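Long-range contact in xylose isomerase-like TIM barrel domain-containing protein (Parabacteroides distasonis, PDB 4KW2), which is of unknown function but adopts a xylose isomerase-like TIM barrel, consistent with a sugar-isomerase-like or related enzyme: residues M48-A53 / K91-G96. Sequence-based numbering, arbitrary orientation.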
HETATM    1  N   MSE A  48      13.250 -17.928  14.634  1.00 32.18           N
HETATM    2  CA  MSE A  48      13.636 -16.651  15.254  1.00 34.03           C
HETATM    3  C   MSE A  48      13.430 -16.689  16.749  1.00 34.23           C
HETATM    4  O   MSE A  48      12.488 -17.325  17.242  1.00 35.09           O
HETATM    5  CB  MSE A  48      12.815 -15.521  14.644  1.00 33.79           C
HETATM    6  CG  MSE A  48      13.357 -15.159  13.271  1.00 36.78           C
HETATM    7 SE   MSE A  48      12.364 -13.616  12.561  0.75 41.63          SE
HETATM    8  CE  MSE A  48      10.779 -14.608  12.000  1.00 33.72           C
ATOM      9  N   GLY A  49      14.299 -15.991  17.481  1.00 32.86           N
ATOM     10  CA  GLY A  49      14.307 -16.045  18.944  1.00 32.23           C
ATOM     11  C   GLY A  49      13.840 -14.781  19.643  1.00 32.83           C
ATOM     12  O   GLY A  49      14.049 -14.632  20.851  1.00 35.48           O
ATOM     13  N   TYR A  50      13.206 -13.877  18.899  1.00 32.09           N
ATOM     14  CA  TYR A  50      12.781 -12.575  19.434  1.00 31.71           C
ATOM     15  C   TYR A  50      11.469 -12.124  18.805  1.00 31.17           C
ATOM     16  O   TYR A  50      11.154 -12.501  17.678  1.00 30.52           O
ATOM     17  CB  TYR A  50      13.851 -11.516  19.167  1.00 31.25           C
ATOM     18  CG  TYR A  50      15.192 -11.823  19.792  1.00 33.40           C
ATOM     19  CD1 TYR A  50      15.460 -11.474  21.110  1.00 33.29           C
ATOM     20  CD2 TYR A  50      16.196 -12.467  19.064  1.00 35.19           C
ATOM     21  CE1 TYR A  50      16.683 -11.759  21.690  1.00 34.27           C
ATOM     22  CE2 TYR A  50      17.427 -12.754  19.639  1.00 35.41           C
ATOM     23  CZ  TYR A  50      17.661 -12.394  20.950  1.00 35.40           C
ATOM     24  OH  TYR A  50      18.872 -12.665  21.530  1.00 40.02           O
ATOM     25  N   ALA A  51      10.707 -11.314  19.532  1.00 29.40           N
ATOM     26  CA  ALA A  51       9.443 -10.800  19.014  1.00 28.44           C
ATOM     27  C   ALA A  51       9.189  -9.353  19.435  1.00 28.33           C
ATOM     28  O   ALA A  51       9.541  -8.948  20.538  1.00 30.62           O
ATOM     29  CB  ALA A  51       8.300 -11.689  19.462  1.00 27.79           C
ATOM     30  N   GLU A  52       8.615  -8.576  18.520  1.00 29.23           N
ATOM     31  CA  GLU A  52       8.078  -7.251  18.817  1.00 30.27           C
ATOM     32  C   GLU A  52       6.562  -7.357  18.698  1.00 30.22           C
ATOM     33  O   GLU A  52       6.028  -7.477  17.590  1.00 31.07           O
ATOM     34  CB  GLU A  52       8.616  -6.202  17.841  1.00 31.29           C
ATOM     35  CG  GLU A  52       7.968  -4.826  17.994  1.00 33.32           C
ATOM     36  CD  GLU A  52       8.581  -3.766  17.095  1.00 39.23           C
ATOM     37  OE1 GLU A  52       9.619  -4.048  16.452  1.00 39.21           O
ATOM     38  OE2 GLU A  52       8.023  -2.643  17.028  1.00 40.26           O
ATOM     39  N   ALA A  53       5.871  -7.321  19.834  1.00 29.30           N
ATOM     40  CA  ALA A  53       4.443  -7.605  19.850  1.00 28.27           C
ATOM     41  C   ALA A  53       3.576  -6.343  19.886  1.00 27.43           C
ATOM     42  O   ALA A  53       3.844  -5.404  20.640  1.00 27.86           O
ATOM     43  CB  ALA A  53       4.102  -8.523  21.007  1.00 28.62           C
ATOM     44  N   LYS A  91      12.301 -14.594  23.034  1.00 32.71           N
ATOM     45  CA  LYS A  91      12.305 -13.527  24.044  1.00 34.37           C
ATOM     46  C   LYS A  91      11.276 -12.467  23.664  1.00 32.84           C
ATOM     47  O   LYS A  91      11.237 -12.042  22.508  1.00 31.24           O
ATOM     48  CB  LYS A  91      13.679 -12.862  24.129  1.00 39.80           C
ATOM     49  CG  LYS A  91      14.831 -13.801  24.446  1.00 44.82           C
ATOM     50  CD  LYS A  91      14.932 -14.072  25.936  1.00 51.83           C
ATOM     51  CE  LYS A  91      16.278 -14.678  26.301  1.00 56.61           C
ATOM     52  NZ  LYS A  91      16.387 -14.891  27.770  1.00 62.23           N
ATOM     53  N   PRO A  92      10.444 -12.024  24.629  1.00 32.66           N
ATOM     54  CA  PRO A  92       9.497 -10.947  24.350  1.00 31.79           C
ATOM     55  C   PRO A  92      10.217  -9.614  24.449  1.00 31.68           C
ATOM     56  O   PRO A  92       9.923  -8.810  25.324  1.00 33.15           O
ATOM     57  CB  PRO A  92       8.460 -11.110  25.454  1.00 31.38           C
ATOM     58  CG  PRO A  92       9.262 -11.618  26.606  1.00 33.92           C
ATOM     59  CD  PRO A  92      10.320 -12.504  26.016  1.00 32.48           C
ATOM     60  N   ILE A  93      11.156  -9.399  23.536  1.00 31.83           N
ATOM     61  CA  ILE A  93      12.153  -8.337  23.648  1.00 33.26           C
ATOM     62  C   ILE A  93      11.553  -6.938  23.502  1.00 32.49           C
ATOM     63  O   ILE A  93      12.027  -5.993  24.133  1.00 32.03           O
ATOM     64  CB  ILE A  93      13.284  -8.540  22.605  1.00 36.44           C
ATOM     65  CG1 ILE A  93      14.517  -7.695  22.934  1.00 41.18           C
ATOM     66  CG2 ILE A  93      12.808  -8.256  21.187  1.00 36.54           C
ATOM     67  CD1 ILE A  93      15.420  -8.349  23.948  1.00 48.31           C
ATOM     68  N   ALA A  94      10.511  -6.806  22.685  1.00 28.81           N
ATOM     69  CA  ALA A  94       9.939  -5.496  22.419  1.00 28.56           C
ATOM     70  C   ALA A  94       8.422  -5.512  22.383  1.00 28.16           C
ATOM     71  O   ALA A  94       7.804  -6.528  22.080  1.00 26.86           O
ATOM     72  CB  ALA A  94      10.481  -4.946  21.107  1.00 28.44           C
ATOM     73  N   PHE A  95       7.844  -4.364  22.709  1.00 28.81           N
ATOM     74  CA  PHE A  95       6.449  -4.088  22.450  1.00 30.67           C
ATOM     75  C   PHE A  95       6.355  -2.756  21.724  1.00 30.01           C
ATOM     76  O   PHE A  95       7.125  -1.841  21.996  1.00 31.14           O
ATOM     77  CB  PHE A  95       5.657  -4.036  23.754  1.00 31.19           C
ATOM     78  CG  PHE A  95       5.546  -5.361  24.435  1.00 32.96           C
ATOM     79  CD1 PHE A  95       4.649  -6.310  23.979  1.00 32.95           C
ATOM     80  CD2 PHE A  95       6.346  -5.669  25.521  1.00 37.34           C
ATOM     81  CE1 PHE A  95       4.548  -7.544  24.597  1.00 35.04           C
ATOM     82  CE2 PHE A  95       6.250  -6.902  26.142  1.00 38.19           C
ATOM     83  CZ  PHE A  95       5.349  -7.841  25.679  1.00 34.80           C
ATOM     84  N   GLY A  96       5.402  -2.660  20.809  1.00 28.86           N
ATOM     85  CA  GLY A  96       5.159  -1.430  20.076  1.00 29.73           C
ATOM     86  C   GLY A  96       4.473  -1.760  18.769  1.00 29.89           C
ATOM     87  O   GLY A  96       4.312  -2.940  18.457  1.00 28.83           O
TER
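Strand 50-53 runs parallel to strand 91-96, with 17° between their axes, and five backbone hydrogen bonds join the segments. The ladder opens with K91 N to G49 O at 2.8 Å, nearly straight. A51 N then bonds K91 O, and A51 O accepts A94 N at 3.2 Å. Between Y50-K91 and E52-A94 the register shifts by one residue, a beta bulge, with P92 at the centre of an inverse gamma turn. A53 N to A94 O and G96 N to A53 O complete the ladder. Y50, K91, E52 and A94 share one face of the sheet. The Y50 ring lies alongside the K91 chain, CD1 3.8 Å from K91 CB. I93 CB meets the ring edge at Y50 CD1 (3.9 Å). An alanine in place of Y50 would probably leave I93 and the aliphatic part of K91 without this cover. E52 CG is anti to the backbone N (chi1 173°) and lies 4.0 Å from A94 CB. E52 OE1 hydrogen-bonds S240 OG; OE2 hydrogen-bonds T122 OG1 and H203 NE2. On the other face, A53 CB touches F95 CD1 at 3.7 Å. In the eight-stranded barrel, helix 75-86 links the two strands as a beta-alpha-beta unit, strands 23-27 and 120-123 flank them, and helix 103-116 packs on P92 and F95.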